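Local coordinates for DSBA-like thioredoxin domain-containing protein (Pseudomonas aeruginosa PAO1, PDB 5HFI) that probably acts as a cytosolic disulfide reductase of the thioredoxin superfamily and binds glutathione beside its CxxC cysteine pair, at residues A[7-13]-A[180-186]; A[52-56]-A[88-93]. One frame throughout, in Å; residues are numbered along the deposited sequence.

Contact 1: A[7-13]-A[180-186]; sequences LTLHYLY and FPTFALE. With GSH (glutathione), chain B.
Leu7 opens the pairing by laying its CD1 methyl against Leu185 CG at 3.7 Å, just before the two strands lock together as antiparallel neighbours. Thr8 and Glu186 then exchange both backbone hydrogen bonds. Leu9 turns to the face opposite Thr8 and His10, the one it shares with Tyr11, Phe183 and Leu185, and its CD2 rests 3.7 Å from Phe183 CD1. His10 exchanges backbone bonds with Ala184, and its imidazole donates from NE2 to Glu186 OE1 at 3.1 Å; the oxygen lies in the ring plane but is approached from above its own carboxylate plane, while ND1 is hydrogen-bonded to His41 NE2. With CG anti to the backbone N (chi1 178°), Tyr11 carries its ring over that of Phe183 in an offset stack, centroids 4.4 Å apart and planes 8° from parallel. Pro181 CB meets the tyrosine ring's edge at CE2, and Tyr13 CB sits over the rim of the opposite face. Leu12 pairs likewise with Thr182, and Tyr13 O sits over one face of the Phe180 ring. After Phe180 comes the cis-proline of the thioredoxin fold, and Phe180 itself grips glutathione by two backbone bonds: its N donates to GSH O2 at 3.2 Å and its O accepts from GSH N2 at 2.6 Å. Strands 37-42 and 191-193 flank the pair, Trp206 of helix 203-215 meets Phe183, and helix 18-22 packs on Tyr11 and Pro181.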
loop_
_atom_site.group_PDB
_atom_site.type_symbol
_atom_site.label_atom_id
_atom_site.label_comp_id
_atom_site.label_asym_id
_atom_site.label_seq_id
_atom_site.Cartn_x
_atom_site.Cartn_y
_atom_site.Cartn_z
ATOM N N LEU A 7 15.328 -4.621 15.041
ATOM C CA LEU A 7 14.457 -3.468 14.854
ATOM C C LEU A 7 13.588 -3.650 13.614
ATOM O O LEU A 7 14.100 -3.855 12.513
ATOM C CB LEU A 7 15.282 -2.184 14.746
ATOM C CG LEU A 7 14.482 -0.884 14.837
ATOM C CD1 LEU A 7 13.758 -0.825 16.157
ATOM C CD2 LEU A 7 15.384 0.322 14.689
ATOM N N THR A 8 12.272 -3.577 13.801
ATOM C CA THR A 8 11.310 -3.875 12.749
ATOM C C THR A 8 10.331 -2.720 12.595
ATOM O O THR A 8 9.760 -2.247 13.583
ATOM C CB THR A 8 10.548 -5.169 13.054
ATOM O OG1 THR A 8 11.464 -6.272 13.079
ATOM C CG2 THR A 8 9.490 -5.420 12.002
ATOM N N LEU A 9 10.140 -2.274 11.357
ATOM C CA LEU A 9 9.173 -1.235 11.037
ATOM C C LEU A 9 7.920 -1.889 10.470
ATOM O O LEU A 9 7.965 -2.500 9.398
ATOM C CB LEU A 9 9.747 -0.232 10.037
ATOM C CG LEU A 9 8.778 0.875 9.616
ATOM C CD1 LEU A 9 8.498 1.814 10.783
ATOM C CD2 LEU A 9 9.312 1.643 8.419
ATOM N N HIS A 10 6.813 -1.768 11.193
ATOM C CA HIS A 10 5.539 -2.299 10.737
ATOM C C HIS A 10 4.776 -1.208 10.003
ATOM O O HIS A 10 4.664 -0.081 10.498
ATOM C CB HIS A 10 4.721 -2.825 11.916
ATOM C CG HIS A 10 5.385 -3.944 12.659
ATOM N ND1 HIS A 10 5.164 -5.272 12.357
ATOM C CD2 HIS A 10 6.257 -3.937 13.696
ATOM C CE1 HIS A 10 5.875 -6.033 13.169
ATOM N NE2 HIS A 10 6.545 -5.248 13.993
ATOM N N TYR A 11 4.261 -1.539 8.821
ATOM C CA TYR A 11 3.533 -0.592 7.981
ATOM C C TYR A 11 2.120 -1.120 7.765
ATOM O O TYR A 11 1.926 -2.124 7.072
ATOM C CB TYR A 11 4.252 -0.375 6.649
ATOM C CG TYR A 11 3.543 0.569 5.697
ATOM C CD1 TYR A 11 3.566 0.348 4.327
ATOM C CD2 TYR A 11 2.853 1.681 6.168
ATOM C CE1 TYR A 11 2.926 1.205 3.449
ATOM C CE2 TYR A 11 2.207 2.544 5.295
ATOM C CZ TYR A 11 2.248 2.298 3.937
ATOM O OH TYR A 11 1.612 3.145 3.061
ATOM N N LEU A 12 1.143 -0.450 8.372
ATOM C CA LEU A 12 -0.269 -0.733 8.143
ATOM C C LEU A 12 -0.760 0.145 6.999
ATOM O O LEU A 12 -0.728 1.377 7.097
ATOM C CB LEU A 12 -1.083 -0.478 9.410
ATOM C CG LEU A 12 -1.018 -1.548 10.499
ATOM C CD1 LEU A 12 -1.292 -0.938 11.864
ATOM C CD2 LEU A 12 -2.019 -2.655 10.196
ATOM N N TYR A 13 -1.227 -0.486 5.924
ATOM C CA TYR A 13 -1.531 0.210 4.685
ATOM C C TYR A 13 -2.842 -0.307 4.111
ATOM O O TYR A 13 -3.391 -1.320 4.555
ATOM C CB TYR A 13 -0.418 0.010 3.649
ATOM C CG TYR A 13 -0.427 -1.392 3.078
ATOM C CD1 TYR A 13 -1.067 -1.669 1.874
ATOM C CD2 TYR A 13 0.176 -2.443 3.755
ATOM C CE1 TYR A 13 -1.100 -2.945 1.360
ATOM C CE2 TYR A 13 0.156 -3.725 3.243
ATOM C CZ TYR A 13 -0.487 -3.969 2.044
ATOM O OH TYR A 13 -0.518 -5.241 1.528
ATOM N N PHE A 180 -5.042 4.398 8.044
ATOM C CA PHE A 180 -3.810 4.264 7.277
ATOM C C PHE A 180 -3.417 5.607 6.673
ATOM O O PHE A 180 -4.286 6.412 6.351
ATOM C CB PHE A 180 -3.986 3.229 6.168
ATOM C CG PHE A 180 -4.949 2.136 6.507
ATOM C CD1 PHE A 180 -6.269 2.214 6.100
ATOM C CD2 PHE A 180 -4.539 1.031 7.230
ATOM C CE1 PHE A 180 -7.161 1.217 6.412
ATOM C CE2 PHE A 180 -5.431 0.025 7.542
ATOM C CZ PHE A 180 -6.743 0.120 7.134
ATOM N N PRO A 181 -2.112 5.849 6.496
ATOM C CA PRO A 181 -0.963 5.007 6.842
ATOM C C PRO A 181 -0.678 5.002 8.338
ATOM O O PRO A 181 -0.936 6.003 9.000
ATOM C CB PRO A 181 0.198 5.669 6.097
ATOM C CG PRO A 181 -0.232 7.070 5.902
ATOM C CD PRO A 181 -1.710 7.038 5.735
ATOM N N THR A 182 -0.149 3.896 8.856
ATOM C CA THR A 182 0.330 3.835 10.233
ATOM C C THR A 182 1.648 3.079 10.253
ATOM O O THR A 182 1.724 1.950 9.757
ATOM C CB THR A 182 -0.690 3.163 11.160
ATOM O OG1 THR A 182 -1.886 3.953 11.222
ATOM C CG2 THR A 182 -0.119 3.010 12.563
ATOM N N PHE A 183 2.682 3.706 10.808
ATOM C CA PHE A 183 3.991 3.093 10.979
ATOM C C PHE A 183 4.258 2.866 12.460
ATOM O O PHE A 183 4.016 3.753 13.285
ATOM C CB PHE A 183 5.104 3.970 10.397
ATOM C CG PHE A 183 5.179 3.959 8.896
ATOM C CD1 PHE A 183 5.822 2.928 8.232
ATOM C CD2 PHE A 183 4.636 4.993 8.152
ATOM C CE1 PHE A 183 5.909 2.920 6.849
ATOM C CE2 PHE A 183 4.721 4.991 6.767
ATOM C CZ PHE A 183 5.357 3.953 6.118
ATOM N N ALA A 184 4.770 1.685 12.793
ATOM C CA ALA A 184 5.106 1.364 14.174
ATOM C C ALA A 184 6.456 0.666 14.208
ATOM O O ALA A 184 6.698 -0.259 13.429
ATOM C CB ALA A 184 4.032 0.484 14.823
ATOM N N LEU A 185 7.326 1.115 15.106
ATOM C CA LEU A 185 8.672 0.577 15.241
ATOM C C LEU A 185 8.705 -0.412 16.399
ATOM O O LEU A 185 8.253 -0.094 17.503
ATOM C CB LEU A 185 9.675 1.710 15.475
ATOM C CG LEU A 185 11.123 1.530 15.022
ATOM C CD1 LEU A 185 11.189 1.109 13.564
ATOM C CD2 LEU A 185 11.896 2.824 15.240
ATOM N N GLU A 186 9.229 -1.609 16.146
ATOM C CA GLU A 186 9.339 -2.642 17.169
ATOM C C GLU A 186 10.800 -2.843 17.545
ATOM O O GLU A 186 11.638 -3.109 16.679
ATOM C CB GLU A 186 8.739 -3.970 16.704
ATOM C CG GLU A 186 8.789 -5.038 17.793
ATOM C CD GLU A 186 8.222 -6.373 17.356
ATOM O OE1 GLU A 186 8.267 -6.676 16.145
ATOM O OE2 GLU A 186 7.737 -7.124 18.229
HETATM N N1 GSH B . -2.604 10.551 7.221
HETATM C CA1 GSH B . -3.633 11.529 6.911
HETATM C C1 GSH B . -3.393 12.807 7.712
HETATM O O11 GSH B . -4.366 13.412 8.233
HETATM O O12 GSH B . -2.223 13.254 7.851
HETATM C CB1 GSH B . -5.001 10.952 7.267
HETATM C CG1 GSH B . -4.980 9.449 7.007
HETATM C CD1 GSH B . -6.369 8.962 6.604
HETATM O OE1 GSH B . -7.323 9.634 6.817
HETATM N N2 GSH B . -6.514 7.674 5.953
HETATM C CA2 GSH B . -7.830 7.196 5.570
HETATM C C2 GSH B . -8.428 6.463 6.770
HETATM O O2 GSH B . -7.895 5.493 7.200
HETATM C CB2 GSH B . -7.717 6.243 4.379
HETATM S SG2 GSH B . -6.630 6.919 3.084
HETATM N N3 GSH B . -9.642 6.957 7.395
HETATM C CA3 GSH B . -10.208 6.267 8.540
HETATM C C3 GSH B . -10.697 4.883 8.123
HETATM O O31 GSH B . -10.390 3.874 8.810
HETATM O O32 GSH B . -11.407 4.753 7.092
#

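Contact 2: A[52-56]-A[88-93]; sequences QPVGA and DTSAVF
Two backbone hydrogen bonds join Gln52 and Val54 to the chain that leaves a tight turn, and they illustrate how a single bridge can pin two loops. Phe93 N donates to Gln52 O at 2.8 Å, and Val54 N to Ala91 O at the same length of 2.8 Å, so that Pro53 and Val92 lie between them with CA atoms 4.4 Å apart. Apolar contact centres on Val54, whose side chain points into the other loop. Its CG2, anti to the carbonyl carbon, reaches both Ala91 CB at 3.6 Å and Phe93 CE1 at 3.5 Å, the valine and phenylalanine side chains running at a slant to one another. The other branch, CG1, lies against Asp88 O at 3.2 Å. A CA-H...O contact adds to this, from Thr89 CA to Val54 O. Polar bonding within 88-93 accompanies a type I turn from Asp88 to Ala91: Asp88 OD2 accepts from Ser90 N in an Asx turn and from Ser90 OG at 2.9 Å, both from the same face of the carboxylate. Arg129 forms a salt bridge with Asp88 OD1 and hydrogen-bonds Ser90 OG. One loop leads through Gly55, the N-cap, into helix 56-59, whose Leu58 touches Phe93; the other connects helix 79-85 to helix 96-109, and His123 of helix 112-124 meets the Phe93 ring edge-to-face.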
loop_
_atom_site.group_PDB
_atom_site.type_symbol
_atom_site.label_atom_id
_atom_site.label_comp_id
_atom_site.label_asym_id
_atom_site.label_seq_id
_atom_site.Cartn_x
_atom_site.Cartn_y
_atom_site.Cartn_z
ATOM N N GLN A 52 -17.280 -0.862 -2.936
ATOM C CA GLN A 52 -17.742 0.388 -3.530
ATOM C C GLN A 52 -17.560 0.407 -5.043
ATOM O O GLN A 52 -16.439 0.299 -5.540
ATOM C CB GLN A 52 -17.004 1.578 -2.912
ATOM C CG GLN A 52 -17.536 2.015 -1.560
ATOM C CD GLN A 52 -18.929 2.604 -1.649
ATOM O OE1 GLN A 52 -19.870 2.100 -1.036
ATOM N NE2 GLN A 52 -19.069 3.678 -2.419
ATOM N N PRO A 53 -18.661 0.538 -5.777
ATOM C CA PRO A 53 -18.557 0.811 -7.211
ATOM C C PRO A 53 -18.204 2.268 -7.447
ATOM O O PRO A 53 -18.542 3.153 -6.659
ATOM C CB PRO A 53 -19.962 0.487 -7.732
ATOM C CG PRO A 53 -20.851 0.792 -6.573
ATOM C CD PRO A 53 -20.064 0.422 -5.336
ATOM N N VAL A 54 -17.497 2.514 -8.550
ATOM C CA VAL A 54 -17.141 3.884 -8.896
ATOM C C VAL A 54 -18.378 4.607 -9.407
ATOM O O VAL A 54 -19.043 4.153 -10.346
ATOM C CB VAL A 54 -16.006 3.911 -9.927
ATOM C CG1 VAL A 54 -15.715 5.345 -10.351
ATOM C CG2 VAL A 54 -14.761 3.264 -9.356
ATOM N N GLY A 55 -18.696 5.734 -8.780
ATOM C CA GLY A 55 -19.864 6.510 -9.136
ATOM C C GLY A 55 -19.909 7.796 -8.340
ATOM O O GLY A 55 -18.859 8.341 -7.996
ATOM N N ALA A 56 -21.111 8.284 -8.027
ATOM C CA ALA A 56 -21.222 9.519 -7.258
ATOM C C ALA A 56 -20.614 9.360 -5.867
ATOM O O ALA A 56 -19.790 10.177 -5.440
ATOM C CB ALA A 56 -22.687 9.947 -7.164
ATOM N N ASP A 88 -15.146 5.932 -14.571
ATOM C CA ASP A 88 -15.589 4.640 -15.088
ATOM C C ASP A 88 -16.631 4.056 -14.140
ATOM O O ASP A 88 -16.305 3.659 -13.017
ATOM C CB ASP A 88 -14.400 3.696 -15.251
ATOM C CG ASP A 88 -14.805 2.316 -15.740
ATOM O OD1 ASP A 88 -13.999 1.373 -15.585
ATOM O OD2 ASP A 88 -15.920 2.168 -16.285
ATOM N N THR A 89 -17.879 3.979 -14.605
ATOM C CA THR A 89 -18.969 3.504 -13.760
ATOM C C THR A 89 -18.803 2.034 -13.384
ATOM O O THR A 89 -19.222 1.623 -12.295
ATOM C CB THR A 89 -20.306 3.742 -14.472
ATOM O OG1 THR A 89 -20.585 5.147 -14.501
ATOM C CG2 THR A 89 -21.447 3.034 -13.764
ATOM N N SER A 90 -18.172 1.238 -14.246
ATOM C CA SER A 90 -18.076 -0.204 -14.054
ATOM C C SER A 90 -16.841 -0.632 -13.266
ATOM O O SER A 90 -16.599 -1.836 -13.131
ATOM C CB SER A 90 -18.090 -0.914 -15.409
ATOM O OG SER A 90 -16.939 -0.587 -16.167
ATOM N N ALA A 91 -16.058 0.309 -12.751
ATOM C CA ALA A 91 -14.906 -0.027 -11.929
ATOM C C ALA A 91 -15.328 -0.191 -10.474
ATOM O O ALA A 91 -16.266 0.458 -10.005
ATOM C CB ALA A 91 -13.822 1.046 -12.046
ATOM N N VAL A 92 -14.630 -1.072 -9.760
ATOM C CA VAL A 92 -14.924 -1.350 -8.359
ATOM C C VAL A 92 -13.667 -1.101 -7.537
ATOM O O VAL A 92 -12.572 -1.543 -7.909
ATOM C CB VAL A 92 -15.452 -2.785 -8.158
ATOM C CG1 VAL A 92 -14.466 -3.820 -8.690
ATOM C CG2 VAL A 92 -15.766 -3.042 -6.691
ATOM N N PHE A 93 -13.820 -0.368 -6.436
ATOM C CA PHE A 93 -12.726 -0.147 -5.495
ATOM C C PHE A 93 -12.810 -1.240 -4.437
ATOM O O PHE A 93 -13.570 -1.137 -3.471
ATOM C CB PHE A 93 -12.790 1.251 -4.889
ATOM C CG PHE A 93 -12.199 2.319 -5.769
ATOM C CD1 PHE A 93 -12.129 2.147 -7.142
ATOM C CD2 PHE A 93 -11.695 3.487 -5.220
ATOM C CE1 PHE A 93 -11.583 3.124 -7.951
ATOM C CE2 PHE A 93 -11.147 4.467 -6.025
ATOM C CZ PHE A 93 -11.091 4.285 -7.392
#

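How the contacts relate
The two contacts exemplify one fold joined in its buried sheet and, partly buried, between two loops. Contact 1 joins central strands of the thioredoxin sheet across a long separation in sequence, and contact 2 is nested inside the loop it closes, linking two loops of the largely helical intervening region. Their centres stand about 30 Å apart, on opposite sides of the chain's centre, and their nearest atoms are about 12 Å apart. Glutathione lies directly on contact 1 at Phe180, whose side chain comes within about 4 Å of that of Cys17. From contact 2, the Phe93 side chain is about 10 Å from both Cys17's side chain and the bound glutathione, so contact 2 lies outside the glutathione pocket.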